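Local coordinates for protein glutathione S-transferase (Rhodospirillum rubrum F11, PDB 4O7H) that probably catalyses the conjugation of glutathione to electrophilic compounds and is built as a two-subunit glutathione transferase, at residues R151-L154 and M158-Y161; S79-G82 and M87-E90; I173-D178 and E206-I211. All blocks are in the same frame, centred on the assembly; numbering follows the deposited sequence.

Contact 1. Residues R151-L154 and M158-Y161; sequences RRWL and MLTY
In the loop that leads from helix 127-150 into helix 161-175 of the all-helical GST domain, Trp153 lays its indole against Leu159 just before the second helix begins. Leu159 covers one face of the ring. Its CB sits over the middle of the indole, 4.0 Å above the plane, while Leu159 CD1 reaches the six-membered ring of Trp153 in a CH-pi contact, 4.0 Å from its centroid and 20° off the normal. Leu159 N lies over the face near Trp153 CD1, 3.4 Å away, with Met158 C close to the same atom. A first torsion of -178° lays Leu159 CG beside the carbonyl carbon, and chi2, at an unusual 135°, then sets Leu159 CD1 3.7 Å from Trp153 CZ3. Within 151-154, Arg151 NH2 gives a bond of 2.8 Å to a lone pair of Leu154 O and forms a salt bridge with Glu90 of helix 85-119. Thr160 follows at the N-cap of helix 161-175: its OG1 accepts from Ala162 N and its N donates to Asp163 OD2, consistent with the N-capping box of GSTs. Asp163 also holds Leu154 N, tying both halves of the loop to the helix start.

Contact 2. Residues S79-G82 and M87-E90; sequences SLLG and MRAE
Arg88 and Gly82 make the one hydrogen bond between the loop 79-82 and the opening turns of helix 85-119. Arg88 NH1 meets Gly82 O at 3.0 Å with an N-H...O angle of 163°, the oxygen lying within the guanidinium plane at its edge and the donor standing almost straight off the end of the carbonyl. The arginine chain bends at its third torsion (chi3 72°), which swings NE and the guanidinium round so that NH1 reaches this oxygen. Farther back along the chain, Arg88 CG also comes within 3.3 Å of Gly82 O.

The apolar part belongs to Leu81, whose side chain crosses that of Arg88 at about a right angle. Leu81 CD1 rests on one face of the guanidinium, 3.6 Å above its plane and towards the rim, and Leu81 CB lies 3.8 Å from Arg88 NH1; the flat group is thus covered by carbon on that face while its edge is hydrogen-bonded. Leu81 O is buried here without a hydrogen-bonding partner, with Arg88 CG 3.5 Å away and Met87 CG a little farther off.

Backbone shape matters at Gly82, where a side chain would press on the carbonyl of Leu81 at a phi of 92°. Its bare CA packs against Met87 SD at 4.1 Å, in the given one of two conformers.

The loop joins helix 64-74, the last of the thioredoxin-like half, to helix 85-119, the first of the helical half. Arg88 looks across the dimer interface as well: its NE forms a salt bridge with Glu73 of the second subunit, and one residue on, Ala89 packs against Ile61 of that subunit. Leu81 also touches Tyr161 of helix 161-175 and Val91 of helix 85-119.

Contact 3. Residues I173-D178 and E206-I211; sequences IDYAGD and ETISPI
Tyr175, near the C-terminal end of helix 161-175, reaches across to the loop 206-211 with its hydroxyl, which is gripped by two backbone bonds. It donates to Ile211 O at 2.8 Å, approaching 34° out of the carbonyl plane, and it accepts from Ile208 N at 2.9 Å in a nearly straight bond of 174°. Those two residues flank a type VI turn with a cis peptide before Pro210, closed by Ile211 N on Ile208 O; the phenol therefore ties together both ends of the turn.

Carbon packing flanks the ring. Ile208 CD1 stands over one face in a CH-pi contact, 4.2 Å from the centroid, while the Ile211 side chain comes in at the edge, its CG2 3.7 Å from Tyr175 CE1. Having CG anti to the backbone nitrogen (chi1 -163°) carries the ring away from its helix towards Ile208 and Ile211. A phenylalanine here would probably keep much of the packing but leave Ile208 N and Ile211 O without the hydroxyl that bridges them, freeing the turn to shift.

Gly177, with positive phi, carries a Schellman motif: Asp178 N bonds Ile173 O and Gly177 N bonds Asp174 O. Tyr217 meets the tyrosine ring edge-to-face, Ile211 packs on Arg118 and Val119 of helix 85-119, and Glu206, directly after helix 201-205, is salt-bridged to Arg17 of helix 11-22.

In the fold
Along the chain the three contacts follow in series: contact 2, then contact 1, then contact 3. Contacts 1 and 2 are neighbours, their centres 9 Å apart; already joined by the Arg151-Glu90 bridge, they also share a probable hydrogen bond from Tyr161 N to Leu80 O. The interdomain linker and the starts of helices 85-119 and 161-175 thus form one cluster at one end of the molecule. Contact 3 lies on the opposite side of the chain's centre, its centre about 26 Å from that of contact 1 and 30 Å from that of contact 2. Helix 161-175 runs between them, N-capped at contact 1 and carrying Tyr175 at contact 3, where the C-terminal loop is held.

Contact 1. Residues R151-L154 and M158-Y161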
loop_
_atom_site.group_PDB
_atom_site.type_symbol
_atom_site.label_atom_id
_atom_site.label_comp_id
_atom_site.label_asym_id
_atom_site.label_seq_id
_atom_site.Cartn_x
_atom_site.Cartn_y
_atom_site.Cartn_z
ATOM N N ARG A 151 -12.522 -20.621 7.317
ATOM C CA ARG A 151 -13.373 -19.457 7.450
ATOM C C ARG A 151 -14.394 -19.416 6.341
ATOM O O ARG A 151 -14.200 -20.035 5.315
ATOM C CB ARG A 151 -12.484 -18.214 7.332
ATOM C CG ARG A 151 -11.408 -18.077 8.360
ATOM C CD ARG A 151 -10.457 -16.959 7.979
ATOM N NE ARG A 151 -9.435 -16.755 8.993
ATOM C CZ ARG A 151 -8.576 -15.747 9.022
ATOM N NH1 ARG A 151 -7.671 -15.678 9.979
ATOM N NH2 ARG A 151 -8.631 -14.780 8.123
ATOM N N ARG A 152 -15.464 -18.671 6.542
ATOM C CA ARG A 152 -16.510 -18.543 5.562
ATOM C C ARG A 152 -15.990 -17.773 4.338
ATOM O O ARG A 152 -16.224 -18.163 3.200
ATOM C CB ARG A 152 -17.676 -17.814 6.205
ATOM C CG ARG A 152 -18.919 -17.744 5.374
ATOM C CD ARG A 152 -19.930 -16.889 6.118
ATOM N NE ARG A 152 -21.258 -16.951 5.540
ATOM C CZ ARG A 152 -21.885 -18.092 5.303
ATOM N NH1 ARG A 152 -21.269 -19.237 5.567
ATOM N NH2 ARG A 152 -23.099 -18.096 4.786
ATOM N N TRP A 153 -15.281 -16.690 4.612
ATOM C CA TRP A 153 -14.705 -15.823 3.585
ATOM C C TRP A 153 -13.262 -15.555 4.040
ATOM O O TRP A 153 -12.847 -15.952 5.127
ATOM C CB TRP A 153 -15.504 -14.528 3.464
ATOM C CG TRP A 153 -16.866 -14.705 2.913
ATOM C CD1 TRP A 153 -18.042 -14.734 3.626
ATOM C CD2 TRP A 153 -17.234 -14.860 1.543
ATOM N NE1 TRP A 153 -19.106 -14.921 2.773
ATOM C CE2 TRP A 153 -18.646 -14.991 1.496
ATOM C CE3 TRP A 153 -16.514 -14.936 0.352
ATOM C CZ2 TRP A 153 -19.348 -15.169 0.292
ATOM C CZ3 TRP A 153 -17.200 -15.114 -0.824
ATOM C CH2 TRP A 153 -18.605 -15.248 -0.846
ATOM N N LEU A 154 -12.438 -14.855 3.252
ATOM C CA LEU A 154 -10.984 -14.854 3.572
ATOM C C LEU A 154 -10.626 -14.256 4.931
ATOM O O LEU A 154 -9.688 -14.701 5.569
ATOM C CB LEU A 154 -10.157 -14.057 2.564
ATOM C CG LEU A 154 -9.972 -14.608 1.176
ATOM C CD1 LEU A 154 -9.006 -13.676 0.429
ATOM C CD2 LEU A 154 -9.386 -16.002 1.246
ATOM N N MET A 158 -17.885 -12.714 6.935
ATOM C CA MET A 158 -18.587 -11.927 5.928
ATOM C C MET A 158 -17.602 -11.585 4.818
ATOM O O MET A 158 -16.425 -11.554 5.075
ATOM C CB MET A 158 -19.125 -10.639 6.526
ATOM C CG MET A 158 -18.143 -9.832 7.314
ATOM S SD MET A 158 -18.854 -8.325 8.031
ATOM C CE MET A 158 -18.660 -7.225 6.643
ATOM N N LEU A 159 -18.124 -11.377 3.622
ATOM C CA LEU A 159 -17.316 -10.925 2.517
ATOM C C LEU A 159 -16.797 -9.507 2.848
ATOM O O LEU A 159 -17.543 -8.646 3.341
ATOM C CB LEU A 159 -18.113 -10.949 1.220
ATOM C CG LEU A 159 -17.284 -10.524 0.009
ATOM C CD1 LEU A 159 -17.483 -11.430 -1.203
ATOM C CD2 LEU A 159 -17.533 -9.084 -0.293
ATOM N N THR A 160 -15.502 -9.263 2.543
ATOM C CA THR A 160 -14.869 -7.980 2.871
ATOM C C THR A 160 -13.951 -7.560 1.743
ATOM O O THR A 160 -13.804 -8.259 0.726
ATOM C CB THR A 160 -14.015 -8.057 4.135
ATOM O OG1 THR A 160 -12.926 -8.972 3.929
ATOM C CG2 THR A 160 -14.873 -8.482 5.299
ATOM N N TYR A 161 -13.315 -6.417 1.961
ATOM C CA TYR A 161 -12.308 -5.921 1.028
ATOM C C TYR A 161 -11.212 -6.991 0.847
ATOM O O TYR A 161 -10.504 -7.007 -0.146
ATOM C CB TYR A 161 -11.679 -4.639 1.540
ATOM C CG TYR A 161 -12.535 -3.427 1.331
ATOM C CD1 TYR A 161 -12.970 -3.096 0.063
ATOM C CD2 TYR A 161 -12.874 -2.598 2.358
ATOM C CE1 TYR A 161 -13.716 -1.976 -0.137
ATOM C CE2 TYR A 161 -13.615 -1.466 2.143
ATOM C CZ TYR A 161 -14.071 -1.192 0.900
ATOM O OH TYR A 161 -14.821 -0.064 0.713
#

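Contact 2. Residues S79-G82 and M87-E90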
loop_
_atom_site.group_PDB
_atom_site.type_symbol
_atom_site.label_atom_id
_atom_site.label_comp_id
_atom_site.label_asym_id
_atom_site.label_seq_id
_atom_site.Cartn_x
_atom_site.Cartn_y
_atom_site.Cartn_z
ATOM N N SER A 79 -21.281 -3.210 5.087
ATOM C CA SER A 79 -19.844 -2.964 5.475
ATOM C C SER A 79 -18.929 -3.912 4.708
ATOM O O SER A 79 -19.229 -5.094 4.565
ATOM C CB SER A 79 -19.654 -3.220 6.966
ATOM O OG SER A 79 -18.291 -3.029 7.340
ATOM N N LEU A 80 -17.767 -3.427 4.252
ATOM C CA LEU A 80 -16.778 -4.258 3.653
ATOM C C LEU A 80 -15.524 -4.370 4.552
ATOM O O LEU A 80 -14.531 -4.941 4.165
ATOM C CB LEU A 80 -16.445 -3.738 2.281
ATOM C CG LEU A 80 -17.591 -3.869 1.267
ATOM C CD1 LEU A 80 -17.224 -3.158 -0.036
ATOM C CD2 LEU A 80 -17.941 -5.307 0.970
ATOM N N LEU A 81 -15.607 -3.791 5.754
ATOM C CA LEU A 81 -14.529 -3.972 6.752
ATOM C C LEU A 81 -14.935 -4.800 7.954
ATOM O O LEU A 81 -14.088 -5.431 8.567
ATOM C CB LEU A 81 -14.078 -2.624 7.251
ATOM C CG LEU A 81 -13.116 -1.840 6.353
ATOM C CD1 LEU A 81 -13.009 -0.400 6.880
ATOM C CD2 LEU A 81 -11.774 -2.497 6.202
ATOM N N GLY A 82 -16.210 -4.771 8.310
ATOM C CA GLY A 82 -16.631 -5.469 9.521
ATOM C C GLY A 82 -16.603 -4.567 10.730
ATOM O O GLY A 82 -16.312 -3.374 10.650
ATOM N N MET A 87 -11.409 -7.563 13.783
ATOM C CA MET A 87 -11.806 -8.102 12.503
ATOM C C MET A 87 -11.338 -7.151 11.421
ATOM O O MET A 87 -10.754 -7.578 10.426
ATOM C CB MET A 87 -13.302 -8.256 12.395
ATOM C CG MET A 87 -13.721 -8.576 10.971
ATOM S SD MET A 87 -15.400 -9.170 10.911
ATOM C CE MET A 87 -15.420 -9.575 9.171
ATOM N N ARG A 88 -11.590 -5.864 11.632
ATOM C CA ARG A 88 -11.155 -4.835 10.632
ATOM C C ARG A 88 -9.650 -4.906 10.406
ATOM O O ARG A 88 -9.168 -4.779 9.268
ATOM C CB ARG A 88 -11.575 -3.444 11.079
ATOM C CG ARG A 88 -13.069 -3.294 11.082
ATOM C CD ARG A 88 -13.517 -2.213 11.993
ATOM N NE ARG A 88 -13.201 -0.915 11.480
ATOM C CZ ARG A 88 -13.987 -0.198 10.692
ATOM N NH1 ARG A 88 -15.145 -0.687 10.283
ATOM N NH2 ARG A 88 -13.603 1.017 10.320
ATOM N N ALA A 89 -8.879 -5.127 11.474
ATOM C CA ALA A 89 -7.440 -5.275 11.335
ATOM C C ALA A 89 -7.052 -6.496 10.480
ATOM O O ALA A 89 -6.055 -6.441 9.770
ATOM C CB ALA A 89 -6.797 -5.372 12.712
ATOM N N GLU A 90 -7.788 -7.606 10.603
ATOM C CA GLU A 90 -7.526 -8.810 9.818
ATOM C C GLU A 90 -7.856 -8.548 8.341
ATOM O O GLU A 90 -7.094 -8.931 7.421
ATOM C CB GLU A 90 -8.336 -9.989 10.387
ATOM C CG GLU A 90 -8.239 -11.284 9.622
ATOM C CD GLU A 90 -6.858 -11.920 9.581
ATOM O OE1 GLU A 90 -5.935 -11.465 10.296
ATOM O OE2 GLU A 90 -6.675 -12.898 8.800
#

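Contact 3. Residues I173-D178 and E206-I211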
loop_
_atom_site.group_PDB
_atom_site.type_symbol
_atom_site.label_atom_id
_atom_site.label_comp_id
_atom_site.label_asym_id
_atom_site.label_seq_id
_atom_site.Cartn_x
_atom_site.Cartn_y
_atom_site.Cartn_z
ATOM N N ILE A 173 -4.692 -12.151 -13.291
ATOM C CA ILE A 173 -3.876 -13.339 -13.580
ATOM C C ILE A 173 -4.680 -14.286 -14.455
ATOM O O ILE A 173 -4.142 -14.867 -15.398
ATOM C CB ILE A 173 -3.384 -14.070 -12.312
ATOM C CG1 ILE A 173 -2.765 -13.073 -11.286
ATOM C CG2 ILE A 173 -2.354 -15.129 -12.676
ATOM C CD1 ILE A 173 -1.880 -11.995 -11.895
ATOM N N ASP A 174 -5.969 -14.351 -14.216
ATOM C CA ASP A 174 -6.836 -15.253 -14.977
ATOM C C ASP A 174 -7.048 -14.712 -16.379
ATOM O O ASP A 174 -7.055 -15.494 -17.338
ATOM C CB ASP A 174 -8.153 -15.450 -14.246
ATOM C CG ASP A 174 -8.893 -16.700 -14.640
ATOM O OD1 ASP A 174 -8.263 -17.729 -14.797
ATOM O OD2 ASP A 174 -10.166 -16.660 -14.695
ATOM N N TYR A 175 -7.191 -13.403 -16.534
ATOM C CA TYR A 175 -7.270 -12.794 -17.860
ATOM C C TYR A 175 -6.035 -13.153 -18.729
ATOM O O TYR A 175 -6.170 -13.387 -19.956
ATOM C CB TYR A 175 -7.450 -11.273 -17.710
ATOM C CG TYR A 175 -7.943 -10.609 -18.956
ATOM C CD1 TYR A 175 -7.106 -10.412 -20.032
ATOM C CD2 TYR A 175 -9.259 -10.195 -19.045
ATOM C CE1 TYR A 175 -7.591 -9.799 -21.187
ATOM C CE2 TYR A 175 -9.760 -9.591 -20.193
ATOM C CZ TYR A 175 -8.897 -9.417 -21.264
ATOM O OH TYR A 175 -9.377 -8.805 -22.412
ATOM N N ALA A 176 -4.865 -13.249 -18.094
ATOM C CA ALA A 176 -3.628 -13.648 -18.736
ATOM C C ALA A 176 -3.490 -15.149 -18.926
ATOM O O ALA A 176 -2.540 -15.600 -19.573
ATOM C CB ALA A 176 -2.430 -13.117 -17.949
ATOM N N GLY A 177 -4.396 -15.912 -18.329
ATOM C CA GLY A 177 -4.405 -17.377 -18.454
ATOM C C GLY A 177 -3.392 -18.098 -17.577
ATOM O O GLY A 177 -3.079 -19.268 -17.811
ATOM N N ASP A 178 -2.920 -17.481 -16.504
ATOM C CA ASP A 178 -1.837 -18.019 -15.726
ATOM C C ASP A 178 -2.190 -18.542 -14.318
ATOM O O ASP A 178 -1.276 -18.754 -13.510
ATOM C CB ASP A 178 -0.724 -16.949 -15.630
ATOM C CG ASP A 178 0.042 -16.790 -16.939
ATOM O OD1 ASP A 178 0.345 -17.843 -17.542
ATOM O OD2 ASP A 178 0.278 -15.635 -17.375
ATOM N N GLU A 206 -16.124 -7.265 -19.802
ATOM C CA GLU A 206 -15.339 -6.270 -20.524
ATOM C C GLU A 206 -13.995 -6.873 -20.969
ATOM O O GLU A 206 -13.491 -7.846 -20.402
ATOM C CB GLU A 206 -15.181 -4.997 -19.637
ATOM C CG GLU A 206 -16.498 -4.320 -19.333
ATOM C CD GLU A 206 -16.371 -3.092 -18.408
ATOM O OE1 GLU A 206 -15.214 -2.660 -18.184
ATOM O OE2 GLU A 206 -17.433 -2.608 -17.978
ATOM N N THR A 207 -13.425 -6.316 -22.029
ATOM C CA THR A 207 -12.154 -6.776 -22.542
ATOM C C THR A 207 -11.170 -5.616 -22.616
ATOM O O THR A 207 -11.544 -4.459 -22.584
ATOM C CB THR A 207 -12.300 -7.358 -23.948
ATOM O OG1 THR A 207 -12.913 -6.377 -24.788
ATOM C CG2 THR A 207 -13.151 -8.644 -23.940
ATOM N N ILE A 208 -9.903 -5.974 -22.695
ATOM C CA ILE A 208 -8.852 -5.032 -22.848
ATOM C C ILE A 208 -8.181 -5.394 -24.186
ATOM O O ILE A 208 -7.463 -6.385 -24.292
ATOM C CB ILE A 208 -7.875 -5.141 -21.671
ATOM C CG1 ILE A 208 -8.616 -4.826 -20.365
ATOM C CG2 ILE A 208 -6.717 -4.190 -21.872
ATOM C CD1 ILE A 208 -8.475 -5.898 -19.331
ATOM N N SER A 209 -8.429 -4.564 -25.194
ATOM C CA SER A 209 -7.846 -4.771 -26.515
ATOM C C SER A 209 -6.322 -4.678 -26.443
ATOM O O SER A 209 -5.779 -3.824 -25.739
ATOM C CB SER A 209 -8.407 -3.723 -27.468
ATOM O OG SER A 209 -7.781 -3.836 -28.736
ATOM N N PRO A 210 -5.608 -5.546 -27.170
ATOM C CA PRO A 210 -6.057 -6.561 -28.108
ATOM C C PRO A 210 -5.989 -7.971 -27.517
ATOM O O PRO A 210 -5.784 -8.953 -28.252
ATOM C CB PRO A 210 -4.998 -6.453 -29.208
ATOM C CG PRO A 210 -3.741 -6.251 -28.433
ATOM C CD PRO A 210 -4.147 -5.373 -27.255
ATOM N N ILE A 211 -6.075 -8.086 -26.193
ATOM C CA ILE A 211 -5.887 -9.394 -25.592
ATOM C C ILE A 211 -7.238 -10.113 -25.422
ATOM O O ILE A 211 -8.195 -9.556 -24.890
ATOM C CB ILE A 211 -5.166 -9.313 -24.231
ATOM C CG1 ILE A 211 -3.813 -8.603 -24.372
ATOM C CG2 ILE A 211 -4.951 -10.699 -23.667
ATOM C CD1 ILE A 211 -3.792 -7.201 -23.815
#